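PDB 2EIH: alcohol dehydrogenase from Thermus thermophilus, which binds zinc and is probably an NAD(P)-dependent oxidoreductase that interconverts alcohols and the corresponding carbonyl compounds. Local coordinates for residues A[27-32]-A[124-129]; A[162-167]-A[190-195]; A[311-316]-A[337-342]. One frame throughout, in Å; residues are numbered along the deposited sequence.

Contact 1: residues A[27-32]-A[124-129]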
ATOM      1  N   PRO A  27     -27.051 -19.673 -19.972  1.00 59.18           N
ATOM      2  CA  PRO A  27     -25.913 -19.853 -20.876  1.00 59.21           C
ATOM      3  C   PRO A  27     -24.588 -20.111 -20.164  1.00 58.37           C
ATOM      4  O   PRO A  27     -23.926 -21.124 -20.414  1.00 59.54           O
ATOM      5  CB  PRO A  27     -25.905 -18.552 -21.672  1.00 60.03           C
ATOM      6  CG  PRO A  27     -26.415 -17.558 -20.678  1.00 61.39           C
ATOM      7  CD  PRO A  27     -27.575 -18.298 -20.059  1.00 60.58           C
ATOM      8  N   LYS A  28     -24.201 -19.191 -19.286  1.00 54.82           N
ATOM      9  CA  LYS A  28     -22.956 -19.325 -18.548  1.00 52.03           C
ATOM     10  C   LYS A  28     -23.241 -19.726 -17.114  1.00 49.78           C
ATOM     11  O   LYS A  28     -22.528 -19.339 -16.194  1.00 48.76           O
ATOM     12  CB  LYS A  28     -22.179 -18.008 -18.570  1.00 53.10           C
ATOM     13  CG  LYS A  28     -21.342 -17.803 -19.824  1.00 54.82           C
ATOM     14  CD  LYS A  28     -20.607 -16.477 -19.777  1.00 56.24           C
ATOM     15  CE  LYS A  28     -19.529 -16.404 -20.843  1.00 57.46           C
ATOM     16  NZ  LYS A  28     -20.072 -16.620 -22.213  1.00 57.74           N
ATOM     17  N   GLU A  29     -24.287 -20.519 -16.925  1.00 47.22           N
ATOM     18  CA  GLU A  29     -24.658 -20.961 -15.596  1.00 42.84           C
ATOM     19  C   GLU A  29     -24.527 -22.459 -15.427  1.00 40.36           C
ATOM     20  O   GLU A  29     -24.421 -23.200 -16.399  1.00 38.31           O
ATOM     21  CB  GLU A  29     -26.086 -20.528 -15.291  1.00 43.17           C
ATOM     22  CG  GLU A  29     -26.221 -19.059 -15.024  1.00 42.04           C
ATOM     23  CD  GLU A  29     -27.647 -18.664 -14.775  1.00 43.20           C
ATOM     24  OE1 GLU A  29     -27.870 -17.545 -14.261  1.00 43.18           O
ATOM     25  OE2 GLU A  29     -28.542 -19.475 -15.100  1.00 42.50           O
ATOM     26  N   VAL A  30     -24.535 -22.895 -14.172  1.00 38.38           N
ATOM     27  CA  VAL A  30     -24.419 -24.306 -13.850  1.00 37.56           C
ATOM     28  C   VAL A  30     -25.320 -24.661 -12.673  1.00 35.27           C
ATOM     29  O   VAL A  30     -25.498 -23.862 -11.760  1.00 34.31           O
ATOM     30  CB  VAL A  30     -22.929 -24.677 -13.553  1.00 38.52           C
ATOM     31  CG1 VAL A  30     -22.347 -23.688 -12.563  1.00 39.90           C
ATOM     32  CG2 VAL A  30     -22.832 -26.102 -13.034  1.00 39.58           C
ATOM     33  N   ARG A  31     -25.916 -25.849 -12.727  1.00 34.44           N
ATOM     34  CA  ARG A  31     -26.788 -26.318 -11.661  1.00 34.79           C
ATOM     35  C   ARG A  31     -25.999 -27.289 -10.810  1.00 34.77           C
ATOM     36  O   ARG A  31     -25.418 -28.249 -11.314  1.00 34.86           O
ATOM     37  CB  ARG A  31     -28.026 -27.026 -12.219  1.00 36.52           C
ATOM     38  CG  ARG A  31     -28.940 -27.629 -11.146  1.00 33.92           C
ATOM     39  CD  ARG A  31     -30.247 -28.125 -11.736  1.00 36.83           C
ATOM     40  NE  ARG A  31     -30.099 -29.355 -12.501  1.00 37.32           N
ATOM     41  CZ  ARG A  31     -30.719 -29.587 -13.653  1.00 39.56           C
ATOM     42  NH1 ARG A  31     -31.520 -28.669 -14.176  1.00 40.95           N
ATOM     43  NH2 ARG A  31     -30.543 -30.740 -14.282  1.00 39.90           N
ATOM     44  N   VAL A  32     -25.984 -27.040  -9.512  1.00 33.48           N
ATOM     45  CA  VAL A  32     -25.249 -27.896  -8.606  1.00 32.02           C
ATOM     46  C   VAL A  32     -26.194 -28.767  -7.792  1.00 32.52           C
ATOM     47  O   VAL A  32     -27.231 -28.302  -7.324  1.00 34.01           O
ATOM     48  CB  VAL A  32     -24.396 -27.037  -7.650  1.00 31.44           C
ATOM     49  CG1 VAL A  32     -23.684 -27.920  -6.647  1.00 30.17           C
ATOM     50  CG2 VAL A  32     -23.399 -26.216  -8.453  1.00 31.75           C
ATOM     51  N   TYR A 124     -30.909 -28.693  -5.214  1.00 25.23           N
ATOM     52  CA  TYR A 124     -30.277 -28.121  -6.394  1.00 24.94           C
ATOM     53  C   TYR A 124     -30.270 -26.607  -6.352  1.00 25.29           C
ATOM     54  O   TYR A 124     -31.145 -25.985  -5.758  1.00 25.50           O
ATOM     55  CB  TYR A 124     -30.994 -28.559  -7.678  1.00 24.79           C
ATOM     56  CG  TYR A 124     -31.046 -30.044  -7.881  1.00 25.01           C
ATOM     57  CD1 TYR A 124     -32.058 -30.816  -7.301  1.00 24.43           C
ATOM     58  CD2 TYR A 124     -30.071 -30.689  -8.645  1.00 23.53           C
ATOM     59  CE1 TYR A 124     -32.086 -32.198  -7.476  1.00 25.16           C
ATOM     60  CE2 TYR A 124     -30.097 -32.068  -8.817  1.00 25.61           C
ATOM     61  CZ  TYR A 124     -31.109 -32.813  -8.234  1.00 24.92           C
ATOM     62  OH  TYR A 124     -31.136 -34.178  -8.412  1.00 29.29           O
ATOM     63  N   VAL A 125     -29.279 -26.013  -6.992  1.00 23.85           N
ATOM     64  CA  VAL A 125     -29.204 -24.576  -7.026  1.00 25.07           C
ATOM     65  C   VAL A 125     -28.465 -24.222  -8.306  1.00 26.27           C
ATOM     66  O   VAL A 125     -27.574 -24.944  -8.745  1.00 26.30           O
ATOM     67  CB  VAL A 125     -28.476 -24.024  -5.753  1.00 25.77           C
ATOM     68  CG1 VAL A 125     -27.001 -24.383  -5.790  1.00 25.30           C
ATOM     69  CG2 VAL A 125     -28.681 -22.515  -5.643  1.00 24.63           C
ATOM     70  N   VAL A 126     -28.867 -23.122  -8.918  1.00 27.25           N
ATOM     71  CA  VAL A 126     -28.254 -22.689 -10.151  1.00 28.78           C
ATOM     72  C   VAL A 126     -27.587 -21.358  -9.938  1.00 31.83           C
ATOM     73  O   VAL A 126     -28.225 -20.413  -9.474  1.00 33.39           O
ATOM     74  CB  VAL A 126     -29.305 -22.520 -11.256  1.00 28.73           C
ATOM     75  CG1 VAL A 126     -28.735 -21.693 -12.395  1.00 28.58           C
ATOM     76  CG2 VAL A 126     -29.758 -23.873 -11.755  1.00 28.48           C
ATOM     77  N   LEU A 127     -26.300 -21.278 -10.262  1.00 33.92           N
ATOM     78  CA  LEU A 127     -25.577 -20.015 -10.128  1.00 35.00           C
ATOM     79  C   LEU A 127     -24.574 -19.837 -11.264  1.00 34.78           C
ATOM     80  O   LEU A 127     -24.311 -20.773 -12.021  1.00 34.64           O
ATOM     81  CB  LEU A 127     -24.878 -19.913  -8.762  1.00 35.97           C
ATOM     82  CG  LEU A 127     -24.007 -21.007  -8.163  1.00 37.04           C
ATOM     83  CD1 LEU A 127     -23.098 -20.402  -7.117  1.00 38.01           C
ATOM     84  CD2 LEU A 127     -24.877 -22.088  -7.554  1.00 37.48           C
ATOM     85  N   PRO A 128     -24.024 -18.623 -11.423  1.00 34.57           N
ATOM     86  CA  PRO A 128     -23.052 -18.386 -12.498  1.00 35.37           C
ATOM     87  C   PRO A 128     -21.746 -19.167 -12.318  1.00 35.22           C
ATOM     88  O   PRO A 128     -21.291 -19.372 -11.198  1.00 34.39           O
ATOM     89  CB  PRO A 128     -22.852 -16.870 -12.457  1.00 34.91           C
ATOM     90  CG  PRO A 128     -23.134 -16.516 -11.031  1.00 37.18           C
ATOM     91  CD  PRO A 128     -24.329 -17.378 -10.694  1.00 33.94           C
ATOM     92  N   GLU A 129     -21.145 -19.603 -13.421  1.00 37.25           N
ATOM     93  CA  GLU A 129     -19.895 -20.367 -13.354  1.00 41.52           C
ATOM     94  C   GLU A 129     -18.800 -19.647 -12.576  1.00 41.15           C
ATOM     95  O   GLU A 129     -17.831 -20.267 -12.146  1.00 41.72           O
ATOM     96  CB  GLU A 129     -19.378 -20.704 -14.767  1.00 44.14           C
ATOM     97  CG  GLU A 129     -19.075 -19.483 -15.646  1.00 48.19           C
ATOM     98  CD  GLU A 129     -18.423 -19.850 -16.980  1.00 50.19           C
ATOM     99  OE1 GLU A 129     -18.308 -18.951 -17.845  1.00 50.54           O
ATOM    100  OE2 GLU A 129     -18.012 -21.022 -17.158  1.00 51.00           O
TER
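Strands 29-32 and 124-128 pair antiparallel, Val30 opposite Leu127 and Arg31 opposite Val126, in the mixed sheet of the GroES-like part of the chain; over these short segments the two strand directions are 160° apart. Val30 and Leu127 form a hydrogen-bonded pair, Val30 N giving to Leu127 O at 3.0 Å while Leu127 N returns to Val30 O. Val32 and Val125 repeat the pattern, with the shorter bond from Val32 N to Val125 O, 2.7 Å. Next to the Glu29-Pro128 pair, Glu129 N bonds Lys28 O, 3.1 Å.

The two faces differ in chemistry. Val30, Val32, Val125 and Leu127 are buried on one; branched aliphatic residues suit it, and Leu132 of strand 132-134 packs on three of them. Arg31 and Val126 share the other, where CG2 of Val126 lies 3.6 Å from Arg31 CB. With Arg31 CG anti to the backbone N (chi1 176°) and chi2 extended, CD comes to 4.0 Å from Tyr124 CD2; the bend at chi3 then turns the guanidinium, almost perpendicular to the phenol ring at 89°, toward salt bridges with Asp70 and Glu24. An alanine here would probably leave Asp70 and Glu24 without this cation and uncover one side of Val126 and Tyr124. Glu29, extended beyond CG, lays OE2 3.5 Å from Val126 CG1, and the same oxygen accepts a hydrogen bond from Gly26 N. Glu129 OE1 lies alongside the methylenes of Lys28, 3.8 Å from CG, the charged ends not in contact; Arg95 of the second subunit packs on Glu129.

Antiparallel strands 64-72, 29-38 and 124-128, paired in that order, belong to the beta-rich GroES-like domain of the medium-chain, zinc-containing dehydrogenases.

Contact 2: residues A[162-167]-A[190-195]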
ATOM      1  N   LEU A 162      -7.065  -5.465   8.551  1.00 22.68           N
ATOM      2  CA  LEU A 162      -6.086  -5.354   9.622  1.00 22.55           C
ATOM      3  C   LEU A 162      -4.632  -5.435   9.165  1.00 24.04           C
ATOM      4  O   LEU A 162      -3.725  -5.031   9.900  1.00 24.43           O
ATOM      5  CB  LEU A 162      -6.338  -6.441  10.668  1.00 22.34           C
ATOM      6  CG  LEU A 162      -7.689  -6.402  11.380  1.00 20.53           C
ATOM      7  CD1 LEU A 162      -7.971  -7.765  11.980  1.00 21.87           C
ATOM      8  CD2 LEU A 162      -7.705  -5.310  12.440  1.00 20.19           C
ATOM      9  N   GLY A 163      -4.404  -5.961   7.964  1.00 24.62           N
ATOM     10  CA  GLY A 163      -3.041  -6.093   7.475  1.00 23.95           C
ATOM     11  C   GLY A 163      -2.161  -6.842   8.470  1.00 25.76           C
ATOM     12  O   GLY A 163      -0.998  -6.482   8.679  1.00 27.49           O
ATOM     13  N   VAL A 164      -2.704  -7.890   9.086  1.00 23.76           N
ATOM     14  CA  VAL A 164      -1.937  -8.666  10.051  1.00 24.64           C
ATOM     15  C   VAL A 164      -0.616  -9.139   9.451  1.00 25.57           C
ATOM     16  O   VAL A 164      -0.563  -9.562   8.298  1.00 26.58           O
ATOM     17  CB  VAL A 164      -2.762  -9.869  10.578  1.00 21.44           C
ATOM     18  CG1 VAL A 164      -1.871 -10.830  11.338  1.00 19.98           C
ATOM     19  CG2 VAL A 164      -3.879  -9.363  11.491  1.00 19.76           C
ATOM     20  N   ARG A 165       0.452  -9.031  10.238  1.00 27.18           N
ATOM     21  CA  ARG A 165       1.791  -9.430   9.807  1.00 29.03           C
ATOM     22  C   ARG A 165       2.527 -10.085  10.976  1.00 27.81           C
ATOM     23  O   ARG A 165       2.150  -9.912  12.128  1.00 26.92           O
ATOM     24  CB  ARG A 165       2.563  -8.203   9.305  1.00 32.55           C
ATOM     25  CG  ARG A 165       2.878  -7.175  10.395  1.00 39.47           C
ATOM     26  CD  ARG A 165       3.023  -5.747   9.853  1.00 43.82           C
ATOM     27  NE  ARG A 165       4.101  -5.600   8.871  1.00 48.35           N
ATOM     28  CZ  ARG A 165       3.918  -5.565   7.552  1.00 49.28           C
ATOM     29  NH1 ARG A 165       2.694  -5.668   7.045  1.00 50.76           N
ATOM     30  NH2 ARG A 165       4.953  -5.415   6.738  1.00 49.10           N
ATOM     31  N   PRO A 166       3.591 -10.847  10.697  1.00 28.65           N
ATOM     32  CA  PRO A 166       4.328 -11.502  11.788  1.00 28.95           C
ATOM     33  C   PRO A 166       4.816 -10.535  12.871  1.00 27.97           C
ATOM     34  O   PRO A 166       5.334  -9.462  12.577  1.00 28.59           O
ATOM     35  CB  PRO A 166       5.467 -12.220  11.061  1.00 28.16           C
ATOM     36  CG  PRO A 166       5.646 -11.429   9.814  1.00 30.61           C
ATOM     37  CD  PRO A 166       4.247 -11.067   9.399  1.00 29.13           C
ATOM     38  N   GLY A 167       4.621 -10.919  14.128  1.00 28.85           N
ATOM     39  CA  GLY A 167       5.025 -10.074  15.233  1.00 28.44           C
ATOM     40  C   GLY A 167       3.835  -9.339  15.824  1.00 29.61           C
ATOM     41  O   GLY A 167       3.907  -8.774  16.916  1.00 29.92           O
ATOM     42  N   PHE A 190      -0.675 -15.706   9.055  1.00 21.35           N
ATOM     43  CA  PHE A 190       0.075 -14.507   8.725  1.00 21.72           C
ATOM     44  C   PHE A 190       1.124 -14.086   9.756  1.00 22.89           C
ATOM     45  O   PHE A 190       1.549 -12.931   9.773  1.00 21.54           O
ATOM     46  CB  PHE A 190      -0.885 -13.348   8.429  1.00 22.51           C
ATOM     47  CG  PHE A 190      -1.443 -13.383   7.040  1.00 21.89           C
ATOM     48  CD1 PHE A 190      -0.948 -12.538   6.046  1.00 21.71           C
ATOM     49  CD2 PHE A 190      -2.411 -14.324   6.704  1.00 21.58           C
ATOM     50  CE1 PHE A 190      -1.414 -12.643   4.729  1.00 21.12           C
ATOM     51  CE2 PHE A 190      -2.883 -14.439   5.397  1.00 21.35           C
ATOM     52  CZ  PHE A 190      -2.384 -13.599   4.401  1.00 21.70           C
ATOM     53  N   GLY A 191       1.517 -15.024  10.617  1.00 22.63           N
ATOM     54  CA  GLY A 191       2.555 -14.765  11.599  1.00 24.41           C
ATOM     55  C   GLY A 191       2.249 -14.015  12.874  1.00 24.85           C
ATOM     56  O   GLY A 191       3.164 -13.523  13.530  1.00 25.29           O
ATOM     57  N   ALA A 192       0.979 -13.918  13.239  1.00 25.00           N
ATOM     58  CA  ALA A 192       0.617 -13.199  14.456  1.00 25.67           C
ATOM     59  C   ALA A 192       0.622 -14.092  15.692  1.00 25.65           C
ATOM     60  O   ALA A 192       0.733 -15.318  15.607  1.00 23.87           O
ATOM     61  CB  ALA A 192      -0.755 -12.571  14.301  1.00 25.42           C
ATOM     62  N   ARG A 193       0.518 -13.447  16.847  1.00 27.21           N
ATOM     63  CA  ARG A 193       0.444 -14.138  18.123  1.00 28.77           C
ATOM     64  C   ARG A 193      -1.007 -13.890  18.496  1.00 28.47           C
ATOM     65  O   ARG A 193      -1.391 -12.756  18.803  1.00 28.92           O
ATOM     66  CB  ARG A 193       1.360 -13.482  19.143  1.00 31.48           C
ATOM     67  CG  ARG A 193       1.880 -14.424  20.205  1.00 35.68           C
ATOM     68  CD  ARG A 193       3.017 -13.762  20.945  1.00 39.33           C
ATOM     69  NE  ARG A 193       2.510 -12.677  21.771  1.00 43.97           N
ATOM     70  CZ  ARG A 193       2.078 -12.846  23.015  1.00 45.32           C
ATOM     71  NH1 ARG A 193       2.113 -14.058  23.564  1.00 45.87           N
ATOM     72  NH2 ARG A 193       1.585 -11.819  23.699  1.00 43.54           N
ATOM     73  N   VAL A 194      -1.817 -14.940  18.449  1.00 27.28           N
ATOM     74  CA  VAL A 194      -3.233 -14.795  18.739  1.00 26.85           C
ATOM     75  C   VAL A 194      -3.655 -14.963  20.178  1.00 27.59           C
ATOM     76  O   VAL A 194      -3.254 -15.897  20.854  1.00 29.11           O
ATOM     77  CB  VAL A 194      -4.087 -15.774  17.914  1.00 24.35           C
ATOM     78  CG1 VAL A 194      -5.548 -15.630  18.319  1.00 21.26           C
ATOM     79  CG2 VAL A 194      -3.900 -15.509  16.436  1.00 21.70           C
ATOM     80  N   ILE A 195      -4.482 -14.034  20.625  1.00 28.63           N
ATOM     81  CA  ILE A 195      -5.035 -14.074  21.954  1.00 29.92           C
ATOM     82  C   ILE A 195      -6.526 -14.189  21.671  1.00 30.20           C
ATOM     83  O   ILE A 195      -7.094 -13.314  21.022  1.00 32.11           O
ATOM     84  CB  ILE A 195      -4.760 -12.768  22.738  1.00 28.77           C
ATOM     85  CG1 ILE A 195      -3.268 -12.494  22.821  1.00 29.71           C
ATOM     86  CG2 ILE A 195      -5.324 -12.875  24.123  1.00 29.39           C
ATOM     87  CD1 ILE A 195      -2.657 -11.863  21.526  1.00 33.45           C
TER
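The ring of Phe190 is the flat group here; the puckered ring of Pro166 does not stack on it within this chain. Val164 O approaches the Phe190 ring obliquely, 3.8 Å from CD1, and Val159 of helix 148-161 also touches this side chain. Pro166 and Phe190 of the third subunit pack on Phe190 and Pro166 respectively, a reciprocal contact between chains. The proline, which has no N-H, sets CD 3.3 Å from Phe190 O.

Val164 carries the apolar part. Its CG1, anti to the backbone N (chi1 168°), touches Ala192 CB at 3.6 Å and lies near Phe190 CB; a methyl at Ala192 fits beside the branched valine. Just before Ala192, helix 180-189 ends in a Schellman motif, Gly191 being its C-prime residue, and the chain passes into strand 193-198 of the parallel Rossmann-type sheet. Glycine suits Gly191 twice over: its phi is positive, and a side chain would run into Pro166 CB. Its carbonyl O accepts the hydrogen bond from Gly167 N at 3.0 Å, the donor standing 36° out of the carbonyl plane, while Pro166 CA sends its hydrogen toward the same oxygen.

Contact 3: residues A[311-316]-A[337-342]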
ATOM      1  N   PRO A 311     -11.922 -25.888   8.362  1.00 25.15           N
ATOM      2  CA  PRO A 311     -13.239 -25.509   8.864  1.00 24.69           C
ATOM      3  C   PRO A 311     -13.576 -26.296  10.115  1.00 23.94           C
ATOM      4  O   PRO A 311     -13.054 -27.384  10.332  1.00 25.18           O
ATOM      5  CB  PRO A 311     -14.152 -25.885   7.712  1.00 23.25           C
ATOM      6  CG  PRO A 311     -13.536 -27.183   7.269  1.00 22.10           C
ATOM      7  CD  PRO A 311     -12.055 -26.779   7.197  1.00 24.74           C
ATOM      8  N   VAL A 312     -14.459 -25.748  10.930  1.00 24.53           N
ATOM      9  CA  VAL A 312     -14.865 -26.430  12.136  1.00 23.39           C
ATOM     10  C   VAL A 312     -16.366 -26.663  12.115  1.00 23.94           C
ATOM     11  O   VAL A 312     -17.158 -25.734  12.258  1.00 23.52           O
ATOM     12  CB  VAL A 312     -14.448 -25.621  13.365  1.00 23.97           C
ATOM     13  CG1 VAL A 312     -15.033 -26.234  14.624  1.00 22.81           C
ATOM     14  CG2 VAL A 312     -12.923 -25.590  13.450  1.00 22.83           C
ATOM     15  N   VAL A 313     -16.750 -27.915  11.898  1.00 24.34           N
ATOM     16  CA  VAL A 313     -18.158 -28.296  11.856  1.00 25.21           C
ATOM     17  C   VAL A 313     -18.639 -28.602  13.273  1.00 24.15           C
ATOM     18  O   VAL A 313     -18.225 -29.591  13.872  1.00 23.19           O
ATOM     19  CB  VAL A 313     -18.369 -29.554  10.980  1.00 25.99           C
ATOM     20  CG1 VAL A 313     -19.848 -29.924  10.958  1.00 26.39           C
ATOM     21  CG2 VAL A 313     -17.865 -29.292   9.564  1.00 25.41           C
ATOM     22  N   GLY A 314     -19.506 -27.742  13.797  1.00 23.28           N
ATOM     23  CA  GLY A 314     -20.026 -27.935  15.135  1.00 23.80           C
ATOM     24  C   GLY A 314     -21.137 -28.964  15.238  1.00 25.70           C
ATOM     25  O   GLY A 314     -21.127 -29.773  16.164  1.00 26.72           O
ATOM     26  N   GLN A 315     -22.102 -28.933  14.318  1.00 25.41           N
ATOM     27  CA  GLN A 315     -23.206 -29.893  14.327  1.00 25.86           C
ATOM     28  C   GLN A 315     -23.766 -30.089  12.909  1.00 25.55           C
ATOM     29  O   GLN A 315     -23.718 -29.177  12.079  1.00 23.98           O
ATOM     30  CB  GLN A 315     -24.312 -29.403  15.284  1.00 29.43           C
ATOM     31  CG  GLN A 315     -25.423 -30.432  15.599  1.00 36.48           C
ATOM     32  CD  GLN A 315     -26.243 -30.068  16.858  1.00 39.10           C
ATOM     33  OE1 GLN A 315     -27.321 -30.621  17.111  1.00 39.90           O
ATOM     34  NE2 GLN A 315     -25.716 -29.142  17.654  1.00 39.71           N
ATOM     35  N   VAL A 316     -24.261 -31.291  12.626  1.00 22.56           N
ATOM     36  CA  VAL A 316     -24.859 -31.580  11.330  1.00 23.91           C
ATOM     37  C   VAL A 316     -26.328 -31.931  11.554  1.00 25.42           C
ATOM     38  O   VAL A 316     -26.669 -32.592  12.529  1.00 27.86           O
ATOM     39  CB  VAL A 316     -24.142 -32.763  10.588  1.00 23.65           C
ATOM     40  CG1 VAL A 316     -22.727 -32.372  10.202  1.00 19.60           C
ATOM     41  CG2 VAL A 316     -24.135 -34.029  11.465  1.00 20.15           C
ATOM     42  N   LYS A 337     -19.414 -24.371  12.897  1.00 24.15           N
ATOM     43  CA  LYS A 337     -20.483 -24.251  11.912  1.00 24.36           C
ATOM     44  C   LYS A 337     -21.620 -25.271  12.078  1.00 23.42           C
ATOM     45  O   LYS A 337     -21.400 -26.410  12.489  1.00 24.98           O
ATOM     46  CB  LYS A 337     -19.873 -24.396  10.512  1.00 22.43           C
ATOM     47  CG  LYS A 337     -20.542 -23.568   9.413  1.00 26.71           C
ATOM     48  CD  LYS A 337     -20.131 -22.099   9.493  1.00 22.87           C
ATOM     49  CE  LYS A 337     -20.842 -21.262   8.447  1.00 21.04           C
ATOM     50  NZ  LYS A 337     -20.402 -19.844   8.507  1.00 23.17           N
ATOM     51  N   VAL A 338     -22.837 -24.836  11.770  1.00 21.38           N
ATOM     52  CA  VAL A 338     -24.012 -25.697  11.815  1.00 18.47           C
ATOM     53  C   VAL A 338     -24.250 -25.972  10.338  1.00 19.03           C
ATOM     54  O   VAL A 338     -24.521 -25.053   9.564  1.00 18.93           O
ATOM     55  CB  VAL A 338     -25.244 -24.977  12.421  1.00 18.97           C
ATOM     56  CG1 VAL A 338     -26.471 -25.868  12.341  1.00 15.84           C
ATOM     57  CG2 VAL A 338     -24.959 -24.617  13.861  1.00 15.39           C
ATOM     58  N   VAL A 339     -24.117 -27.237   9.949  1.00 19.11           N
ATOM     59  CA  VAL A 339     -24.281 -27.636   8.566  1.00 16.04           C
ATOM     60  C   VAL A 339     -25.419 -28.594   8.321  1.00 17.47           C
ATOM     61  O   VAL A 339     -25.549 -29.623   8.986  1.00 17.57           O
ATOM     62  CB  VAL A 339     -23.002 -28.307   8.006  1.00 15.08           C
ATOM     63  CG1 VAL A 339     -23.187 -28.595   6.520  1.00 13.90           C
ATOM     64  CG2 VAL A 339     -21.797 -27.425   8.237  1.00 11.42           C
ATOM     65  N   LEU A 340     -26.220 -28.243   7.330  1.00 18.91           N
ATOM     66  CA  LEU A 340     -27.353 -29.042   6.905  1.00 20.45           C
ATOM     67  C   LEU A 340     -26.862 -30.024   5.852  1.00 22.44           C
ATOM     68  O   LEU A 340     -26.076 -29.672   4.973  1.00 20.38           O
ATOM     69  CB  LEU A 340     -28.412 -28.131   6.281  1.00 19.85           C
ATOM     70  CG  LEU A 340     -29.633 -27.684   7.090  1.00 21.71           C
ATOM     71  CD1 LEU A 340     -29.267 -27.404   8.543  1.00 19.08           C
ATOM     72  CD2 LEU A 340     -30.244 -26.462   6.420  1.00 18.97           C
ATOM     73  N   GLN A 341     -27.331 -31.260   5.959  1.00 24.76           N
ATOM     74  CA  GLN A 341     -26.995 -32.307   5.012  1.00 26.49           C
ATOM     75  C   GLN A 341     -28.194 -32.449   4.096  1.00 28.29           C
ATOM     76  O   GLN A 341     -29.275 -32.824   4.543  1.00 27.52           O
ATOM     77  CB  GLN A 341     -26.740 -33.622   5.741  1.00 25.27           C
ATOM     78  CG  GLN A 341     -25.477 -33.640   6.575  1.00 25.38           C
ATOM     79  CD  GLN A 341     -25.423 -34.854   7.476  1.00 25.26           C
ATOM     80  OE1 GLN A 341     -26.355 -35.094   8.239  1.00 29.81           O
ATOM     81  NE2 GLN A 341     -24.328 -35.611   7.415  1.00 23.44           N
ATOM     82  N   VAL A 342     -27.997 -32.146   2.818  1.00 31.82           N
ATOM     83  CA  VAL A 342     -29.073 -32.209   1.832  1.00 34.62           C
ATOM     84  C   VAL A 342     -29.182 -33.602   1.248  1.00 36.45           C
ATOM     85  O   VAL A 342     -30.180 -34.296   1.440  1.00 39.68           O
ATOM     86  CB  VAL A 342     -28.813 -31.237   0.681  1.00 34.32           C
ATOM     87  CG1 VAL A 342     -29.937 -31.311  -0.331  1.00 36.25           C
ATOM     88  CG2 VAL A 342     -28.664 -29.832   1.228  1.00 34.20           C
TER
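A beta-alpha-beta unit, strand 313-318, helix 322-330 and strand 337-341, brings its two strands side by side here in parallel, with a beta bulge between Val313 and Gln315. Lys337 N starts the pairing with a nearly straight bond to Val312 O, 2.7 Å long. At the bulge one acceptor serves two donors: Lys337 O takes Gly314 N at 2.7 Å, on a lone pair, and Gln315 N at 3.2 Å, tilted 19° from the carbonyl plane. The extra residue is Gly314. Past the bulge the regular pattern resumes with Val339 N to Gln315 O, 2.9 Å.

Val313, Val316 and Val339 share a face with Lys337; beta-branched valine favours the extended backbone of a strand. Val313 CG1, anti to the backbone N (chi1 -180°), meets Val339 CG2 at 4.2 Å, the two side chains crossing at about a right angle. Val316 sets CB against the amide end of Gln341, 4.0 Å from CD; that amide is anchored by Gln341 NE2, which bonds Glu142 OE2.

Helix 141-146 covers the Val313, Val316 and Lys337 side, through Glu143, Glu142 and Ala146. On the other face, Leu328 of helix 322-330 touches Gln315 and Leu39 touches Val338. Strand 29-38 is the other neighbour of strand 337-341, Ala36 packing on Val339 and Ala38 on Lys337.

How the contacts relate
Contacts 1 and 3 belong to one mixed sheet, in which strand 29-38 pairs with strand 124-128 and, further along, with strand 337-341; their centres are about 23 Å apart and their nearest atoms about 6 Å, without touching. Contact 2 lies in the parallel sheet region, its centre about 38 Å from that of contact 1, across the chain's centre, and about 28 Å from that of contact 3. The side chain of Pro128 in contact 1 is about 12 Å from the zinc, whose ligands Cys93, Cys96, Cys99 and Cys107 are consistent with the structural rather than the catalytic site of the family; contacts 2 and 3 lie away from it. Other subunits adjoin contacts 1 and 2.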